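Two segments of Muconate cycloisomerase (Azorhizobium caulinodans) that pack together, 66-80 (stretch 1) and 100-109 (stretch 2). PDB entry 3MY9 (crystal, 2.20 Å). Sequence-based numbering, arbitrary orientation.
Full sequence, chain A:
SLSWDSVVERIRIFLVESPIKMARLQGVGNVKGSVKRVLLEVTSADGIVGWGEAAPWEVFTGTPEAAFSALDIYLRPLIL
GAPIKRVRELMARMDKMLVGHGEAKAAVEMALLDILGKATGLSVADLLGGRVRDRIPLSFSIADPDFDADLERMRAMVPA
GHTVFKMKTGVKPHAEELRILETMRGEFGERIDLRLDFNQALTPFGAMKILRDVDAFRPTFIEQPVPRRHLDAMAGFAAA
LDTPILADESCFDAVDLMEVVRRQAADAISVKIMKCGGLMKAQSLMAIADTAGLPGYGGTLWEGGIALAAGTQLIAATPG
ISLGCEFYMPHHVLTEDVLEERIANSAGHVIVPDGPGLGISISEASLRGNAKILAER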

ATOM      1  N   ALA A  66     -33.076 -21.897 -20.681  1.00103.78           N
ATOM      2  CA  ALA A  66     -32.445 -21.872 -19.360  1.00101.62           C
ATOM      3  C   ALA A  66     -33.399 -21.324 -18.294  1.00 99.37           C
ATOM      4  O   ALA A  66     -33.817 -22.059 -17.388  1.00100.27           O
ATOM      5  CB  ALA A  66     -31.159 -21.043 -19.400  1.00 99.23           C
ATOM      6  N   ALA A  67     -33.754 -20.045 -18.417  1.00 96.21           N
ATOM      7  CA  ALA A  67     -34.695 -19.415 -17.489  1.00 94.04           C
ATOM      8  C   ALA A  67     -35.976 -20.236 -17.368  1.00 95.63           C
ATOM      9  O   ALA A  67     -36.439 -20.510 -16.256  1.00 95.53           O
ATOM     10  CB  ALA A  67     -35.018 -17.997 -17.931  1.00 91.86           C
ATOM     11  N   PHE A  68     -36.529 -20.650 -18.507  1.00 97.07           N
ATOM     12  CA  PHE A  68     -37.801 -21.384 -18.529  1.00 98.71           C
ATOM     13  C   PHE A  68     -37.800 -22.641 -17.655  1.00100.12           C
ATOM     14  O   PHE A  68     -38.795 -22.941 -16.978  1.00100.50           O
ATOM     15  CB  PHE A  68     -38.196 -21.774 -19.962  1.00101.11           C
ATOM     16  CG  PHE A  68     -39.547 -22.435 -20.049  1.00102.73           C
ATOM     17  CD1 PHE A  68     -40.704 -21.671 -20.072  1.00101.22           C
ATOM     18  CD2 PHE A  68     -39.661 -23.821 -20.071  1.00105.95           C
ATOM     19  CE1 PHE A  68     -41.952 -22.270 -20.136  1.00104.10           C
ATOM     20  CE2 PHE A  68     -40.912 -24.436 -20.130  1.00108.25           C
ATOM     21  CZ  PHE A  68     -42.060 -23.660 -20.163  1.00107.32           C
ATOM     22  N   SER A  69     -36.704 -23.391 -17.695  1.00100.62           N
ATOM     23  CA  SER A  69     -36.604 -24.608 -16.896  1.00102.28           C
ATOM     24  C   SER A  69     -36.378 -24.238 -15.432  1.00 99.45           C
ATOM     25  O   SER A  69     -36.936 -24.877 -14.536  1.00100.69           O
ATOM     26  CB  SER A  69     -35.498 -25.542 -17.418  1.00104.46           C
ATOM     27  OG  SER A  69     -34.251 -24.877 -17.542  1.00102.91           O
ATOM     28  N   ALA A  70     -35.585 -23.192 -15.199  1.00 95.70           N
ATOM     29  CA  ALA A  70     -35.303 -22.732 -13.846  1.00 92.90           C
ATOM     30  C   ALA A  70     -36.595 -22.536 -13.067  1.00 91.93           C
ATOM     31  O   ALA A  70     -36.760 -23.101 -11.989  1.00 92.78           O
ATOM     32  CB  ALA A  70     -34.502 -21.452 -13.879  1.00 89.91           C
ATOM     33  N   LEU A  71     -37.521 -21.767 -13.627  1.00 90.43           N
ATOM     34  CA  LEU A  71     -38.805 -21.502 -12.970  1.00 89.47           C
ATOM     35  C   LEU A  71     -39.644 -22.763 -12.804  1.00 91.92           C
ATOM     36  O   LEU A  71     -40.197 -23.011 -11.728  1.00 91.86           O
ATOM     37  CB  LEU A  71     -39.609 -20.454 -13.749  1.00 88.34           C
ATOM     38  CG  LEU A  71     -39.119 -18.999 -13.692  1.00 84.77           C
ATOM     39  CD1 LEU A  71     -39.672 -18.194 -14.872  1.00 83.75           C
ATOM     40  CD2 LEU A  71     -39.489 -18.338 -12.365  1.00 81.32           C
ATOM     41  N   ASP A  72     -39.725 -23.554 -13.873  1.00 93.92           N
ATOM     42  CA  ASP A  72     -40.654 -24.692 -13.948  1.00 96.62           C
ATOM     43  C   ASP A  72     -40.294 -25.830 -12.986  1.00 97.67           C
ATOM     44  O   ASP A  72     -41.191 -26.440 -12.395  1.00 98.89           O
ATOM     45  CB  ASP A  72     -40.739 -25.214 -15.396  1.00 99.07           C
ATOM     46  CG  ASP A  72     -41.822 -26.277 -15.594  1.00102.96           C
ATOM     47  OD1 ASP A  72     -42.947 -26.130 -15.061  1.00103.58           O
ATOM     48  OD2 ASP A  72     -41.546 -27.266 -16.306  1.00106.50           O
ATOM     49  N   ILE A  73     -38.997 -26.107 -12.828  1.00 96.89           N
ATOM     50  CA  ILE A  73     -38.546 -27.219 -11.979  1.00 98.37           C
ATOM     51  C   ILE A  73     -37.834 -26.757 -10.683  1.00 95.64           C
ATOM     52  O   ILE A  73     -38.240 -27.148  -9.592  1.00 95.90           O
ATOM     53  CB  ILE A  73     -37.744 -28.303 -12.803  1.00101.30           C
ATOM     54  CG1 ILE A  73     -36.239 -28.020 -12.901  1.00100.53           C
ATOM     55  CG2 ILE A  73     -38.330 -28.447 -14.202  1.00102.97           C
ATOM     56  CD1 ILE A  73     -35.420 -28.667 -11.783  1.00101.86           C
ATOM     57  N   TYR A  74     -36.811 -25.908 -10.785  1.00 92.87           N
ATOM     58  CA  TYR A  74     -36.013 -25.557  -9.608  1.00 90.81           C
ATOM     59  C   TYR A  74     -36.774 -24.642  -8.627  1.00 88.35           C
ATOM     60  O   TYR A  74     -36.872 -24.952  -7.432  1.00 88.66           O
ATOM     61  CB  TYR A  74     -34.684 -24.927 -10.023  1.00 89.09           C
ATOM     62  N   LEU A  75     -37.336 -23.541  -9.133  1.00 85.82           N
ATOM     63  CA  LEU A  75     -37.936 -22.505  -8.275  1.00 82.96           C
ATOM     64  C   LEU A  75     -39.418 -22.740  -7.910  1.00 83.32           C
ATOM     65  O   LEU A  75     -39.883 -22.247  -6.885  1.00 81.91           O
ATOM     66  CB  LEU A  75     -37.753 -21.126  -8.919  1.00 80.62           C
ATOM     67  CG  LEU A  75     -36.306 -20.666  -9.175  1.00 79.38           C
ATOM     68  CD1 LEU A  75     -36.246 -19.293  -9.845  1.00 77.44           C
ATOM     69  CD2 LEU A  75     -35.497 -20.630  -7.882  1.00 78.95           C
ATOM     70  N   ARG A  76     -40.145 -23.510  -8.715  1.00 84.99           N
ATOM     71  CA  ARG A  76     -41.588 -23.746  -8.492  1.00 85.76           C
ATOM     72  C   ARG A  76     -41.999 -24.154  -7.052  1.00 85.81           C
ATOM     73  O   ARG A  76     -42.970 -23.607  -6.517  1.00 84.69           O
ATOM     74  CB  ARG A  76     -42.126 -24.773  -9.501  1.00 88.77           C
ATOM     75  CG  ARG A  76     -43.608 -25.121  -9.342  1.00 90.85           C
ATOM     76  CD  ARG A  76     -43.993 -26.314 -10.199  1.00 94.74           C
ATOM     77  NE  ARG A  76     -43.996 -25.994 -11.625  1.00 94.79           N
ATOM     78  CZ  ARG A  76     -45.034 -25.486 -12.291  1.00 94.88           C
ATOM     79  NH1 ARG A  76     -46.184 -25.208 -11.677  1.00 93.99           N
ATOM     80  NH2 ARG A  76     -44.917 -25.248 -13.593  1.00 95.46           N
ATOM     81  N   PRO A  77     -41.280 -25.118  -6.429  1.00 86.73           N
ATOM     82  CA  PRO A  77     -41.609 -25.517  -5.053  1.00 87.17           C
ATOM     83  C   PRO A  77     -41.246 -24.487  -3.971  1.00 84.28           C
ATOM     84  O   PRO A  77     -41.687 -24.621  -2.826  1.00 84.40           O
ATOM     85  CB  PRO A  77     -40.794 -26.804  -4.842  1.00 89.73           C
ATOM     86  CG  PRO A  77     -40.137 -27.113  -6.153  1.00 90.58           C
ATOM     87  CD  PRO A  77     -40.136 -25.880  -6.959  1.00 88.10           C
ATOM     88  N   LEU A  78     -40.425 -23.499  -4.326  1.00 81.54           N
ATOM     89  CA  LEU A  78     -40.127 -22.385  -3.438  1.00 78.89           C
ATOM     90  C   LEU A  78     -41.230 -21.325  -3.538  1.00 77.16           C
ATOM     91  O   LEU A  78     -41.678 -20.811  -2.504  1.00 76.35           O
ATOM     92  CB  LEU A  78     -38.754 -21.784  -3.763  1.00 77.29           C
ATOM     93  CG  LEU A  78     -37.579 -22.777  -3.774  1.00 79.34           C
ATOM     94  CD1 LEU A  78     -36.244 -22.060  -3.912  1.00 77.44           C
ATOM     95  CD2 LEU A  78     -37.579 -23.670  -2.517  1.00 81.67           C
ATOM     96  N   ILE A  79     -41.678 -21.021  -4.768  1.00 76.37           N
ATOM     97  CA  ILE A  79     -42.746 -20.018  -4.992  1.00 74.51           C
ATOM     98  C   ILE A  79     -44.050 -20.460  -4.332  1.00 75.04           C
ATOM     99  O   ILE A  79     -44.703 -19.680  -3.632  1.00 73.46           O
ATOM    100  CB  ILE A  79     -43.099 -19.760  -6.506  1.00 74.69           C
ATOM    101  CG1 ILE A  79     -41.871 -19.710  -7.413  1.00 74.68           C
ATOM    102  CG2 ILE A  79     -43.871 -18.458  -6.656  1.00 72.35           C
ATOM    103  CD1 ILE A  79     -40.778 -18.842  -6.913  1.00 72.97           C
ATOM    104  N   LEU A  80     -44.428 -21.712  -4.579  1.00 76.94           N
ATOM    105  CA  LEU A  80     -45.737 -22.217  -4.171  1.00 77.87           C
ATOM    106  C   LEU A  80     -45.871 -22.264  -2.647  1.00 76.78           C
ATOM    107  O   LEU A  80     -45.038 -22.858  -1.972  1.00 77.37           O
ATOM    108  CB  LEU A  80     -45.998 -23.602  -4.780  1.00 81.20           C
ATOM    109  CG  LEU A  80     -46.410 -23.668  -6.257  1.00 82.91           C
ATOM    110  CD1 LEU A  80     -46.623 -25.133  -6.670  1.00 86.30           C
ATOM    111  CD2 LEU A  80     -47.681 -22.846  -6.516  1.00 82.34           C
ATOM    112  N   GLY A 100     -27.170 -18.478  -9.267  1.00 81.07           N
ATOM    113  CA  GLY A 100     -26.897 -17.674 -10.455  1.00 79.93           C
ATOM    114  C   GLY A 100     -27.867 -17.739 -11.636  1.00 80.34           C
ATOM    115  O   GLY A 100     -27.441 -17.612 -12.794  1.00 81.12           O
ATOM    116  N   HIS A 101     -29.158 -17.927 -11.378  1.00 79.72           N
ATOM    117  CA  HIS A 101     -30.162 -17.670 -12.421  1.00 79.13           C
ATOM    118  C   HIS A 101     -30.887 -16.364 -12.109  1.00 75.66           C
ATOM    119  O   HIS A 101     -32.095 -16.347 -11.890  1.00 75.74           O
ATOM    120  CB  HIS A 101     -31.140 -18.831 -12.544  1.00 81.76           C
ATOM    121  CG  HIS A 101     -30.592 -19.987 -13.311  1.00 85.71           C
ATOM    122  ND1 HIS A 101     -29.908 -19.829 -14.496  1.00 87.17           N
ATOM    123  CD2 HIS A 101     -30.631 -21.319 -13.071  1.00 89.44           C
ATOM    124  CE1 HIS A 101     -29.538 -21.014 -14.949  1.00 90.30           C
ATOM    125  NE2 HIS A 101     -29.971 -21.935 -14.108  1.00 92.18           N
ATOM    126  N   GLY A 102     -30.127 -15.274 -12.085  1.00 72.04           N
ATOM    127  CA  GLY A 102     -30.632 -13.972 -11.644  1.00 69.12           C
ATOM    128  C   GLY A 102     -31.884 -13.472 -12.348  1.00 67.72           C
ATOM    129  O   GLY A 102     -32.705 -12.790 -11.745  1.00 66.51           O
ATOM    130  N   GLU A 103     -32.021 -13.826 -13.622  1.00 67.60           N
ATOM    131  CA  GLU A 103     -33.157 -13.415 -14.454  1.00 67.00           C
ATOM    132  C   GLU A 103     -34.461 -14.041 -13.970  1.00 66.60           C
ATOM    133  O   GLU A 103     -35.442 -13.343 -13.721  1.00 65.88           O
ATOM    134  CB  GLU A 103     -32.912 -13.794 -15.923  1.00 68.60           C
ATOM    135  CG  GLU A 103     -31.820 -12.976 -16.626  1.00 69.47           C
ATOM    136  CD  GLU A 103     -30.377 -13.467 -16.376  1.00 72.20           C
ATOM    137  OE1 GLU A 103     -30.203 -14.602 -15.864  1.00 75.08           O
ATOM    138  OE2 GLU A 103     -29.418 -12.714 -16.706  1.00 69.70           O
ATOM    139  N   ALA A 104     -34.462 -15.359 -13.831  1.00 66.42           N
ATOM    140  CA  ALA A 104     -35.649 -16.078 -13.383  1.00 66.54           C
ATOM    141  C   ALA A 104     -36.100 -15.670 -11.975  1.00 64.22           C
ATOM    142  O   ALA A 104     -37.286 -15.503 -11.717  1.00 64.01           O
ATOM    143  CB  ALA A 104     -35.399 -17.577 -13.439  1.00 69.16           C
ATOM    144  N   LYS A 105     -35.146 -15.506 -11.068  1.00 61.97           N
ATOM    145  CA  LYS A 105     -35.442 -15.063  -9.699  1.00 59.90           C
ATOM    146  C   LYS A 105     -36.056 -13.659  -9.718  1.00 56.85           C
ATOM    147  O   LYS A 105     -37.041 -13.413  -9.027  1.00 56.05           O
ATOM    148  CB  LYS A 105     -34.175 -15.080  -8.816  1.00 59.32           C
ATOM    149  CG  LYS A 105     -33.553 -16.468  -8.616  1.00 61.61           C
ATOM    150  CD  LYS A 105     -32.096 -16.373  -8.192  1.00 62.11           C
ATOM    151  CE  LYS A 105     -31.549 -17.717  -7.753  1.00 66.05           C
ATOM    152  NZ  LYS A 105     -30.097 -17.604  -7.442  1.00 67.68           N
ATOM    153  N   ALA A 106     -35.479 -12.757 -10.514  1.00 54.54           N
ATOM    154  CA  ALA A 106     -36.018 -11.383 -10.641  1.00 52.72           C
ATOM    155  C   ALA A 106     -37.476 -11.345 -11.156  1.00 53.33           C
ATOM    156  O   ALA A 106     -38.247 -10.469 -10.753  1.00 52.19           O
ATOM    157  CB  ALA A 106     -35.120 -10.520 -11.514  1.00 51.42           C
ATOM    158  N   ALA A 107     -37.861 -12.300 -12.004  1.00 54.71           N
ATOM    159  CA  ALA A 107     -39.255 -12.384 -12.485  1.00 56.00           C
ATOM    160  C   ALA A 107     -40.203 -12.766 -11.358  1.00 56.59           C
ATOM    161  O   ALA A 107     -41.343 -12.294 -11.307  1.00 57.23           O
ATOM    162  CB  ALA A 107     -39.395 -13.383 -13.652  1.00 57.58           C
ATOM    163  N   VAL A 108     -39.745 -13.627 -10.455  1.00 56.99           N
ATOM    164  CA  VAL A 108     -40.550 -13.999  -9.296  1.00 57.28           C
ATOM    165  C   VAL A 108     -40.768 -12.806  -8.371  1.00 55.67           C
ATOM    166  O   VAL A 108     -41.893 -12.537  -7.976  1.00 55.86           O
ATOM    167  CB  VAL A 108     -39.907 -15.135  -8.503  1.00 58.63           C
ATOM    168  CG1 VAL A 108     -40.573 -15.275  -7.150  1.00 58.73           C
ATOM    169  CG2 VAL A 108     -39.999 -16.440  -9.279  1.00 60.37           C
ATOM    170  N   GLU A 109     -39.687 -12.084  -8.053  1.00 54.24           N
ATOM    171  CA  GLU A 109     -39.736 -10.884  -7.205  1.00 52.74           C
ATOM    172  C   GLU A 109     -40.677  -9.825  -7.793  1.00 52.46           C
ATOM    173  O   GLU A 109     -41.556  -9.300  -7.113  1.00 53.26           O
ATOM    174  CB  GLU A 109     -38.327 -10.304  -7.081  1.00 51.55           C
ATOM    175  CG  GLU A 109     -38.195  -9.088  -6.172  1.00 50.87           C
ATOM    176  CD  GLU A 109     -36.906  -8.329  -6.405  1.00 50.29           C
ATOM    177  OE1 GLU A 109     -36.547  -8.138  -7.583  1.00 49.55           O
ATOM    178  OE2 GLU A 109     -36.242  -7.928  -5.417  1.00 51.85           O
TER

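The first helix carries a wider pi-type turn at 70-75, and this turn lies in the middle of the contact. Leu75 N bonds Ala70 O at 2.9 Å, five residues back. Ala70, Leu71 and Leu75, all within this turn, reach the second helix. They surround the methyl group of Ala104, which sits as a knob in a hole made by Ala67, Ala70, Leu71 and Leu75. Ala104 CB lies 4.0 Å from Ala70 CB, 4.0 Å from Leu71 CG and 4.1 Å from Leu75 CD1. Ala67 closes the hole, with Ala67 O 4.2 Å from Ala104 CB. Small residues suit this end. The CA atoms of Ala67 and Ala104 are only 5.4 Å apart.

The helices cross at -55°, with a closest axial approach of 9.0 Å. Farther along, larger side chains such as branched Val108 fill the wider space. The CA atoms of Ile79 and Val108 are 7.7 Å apart, and Ile79 CD1 meets Val108 CG2 at 3.5 Å. Leu71 CB points sideways, but the end of the side chain comes nearer. Leu71 CD2 packs 3.7 Å from Val108 CG2 and 3.6 Å from Ala104 O. Leu75, in the m,t rotamer, points toward the second helix and also touches the aliphatic part of Lys105, with Leu75 CD1 4.1 Å from Lys105 CG.

Beside Ala70, His101 holds the N-cap position of the second helix. Its ring meets Ala70 obliquely, with His101 CD2 4.0 Å from Ala70 CB.

No hydrogen bond joins the two stretches. The contact is held by apolar packing and buries 409 Å², both sides summed. Val108 (63 Å²) and Ala104 (61 Å²), both buried, are covered most. Within the first helix, Arg76 NH2 forms a salt bridge with Asp72 OD1 at 2.6 Å, and Arg76 NE bonds Asp72 O at 2.9 Å. Neither residue touches the second stretch.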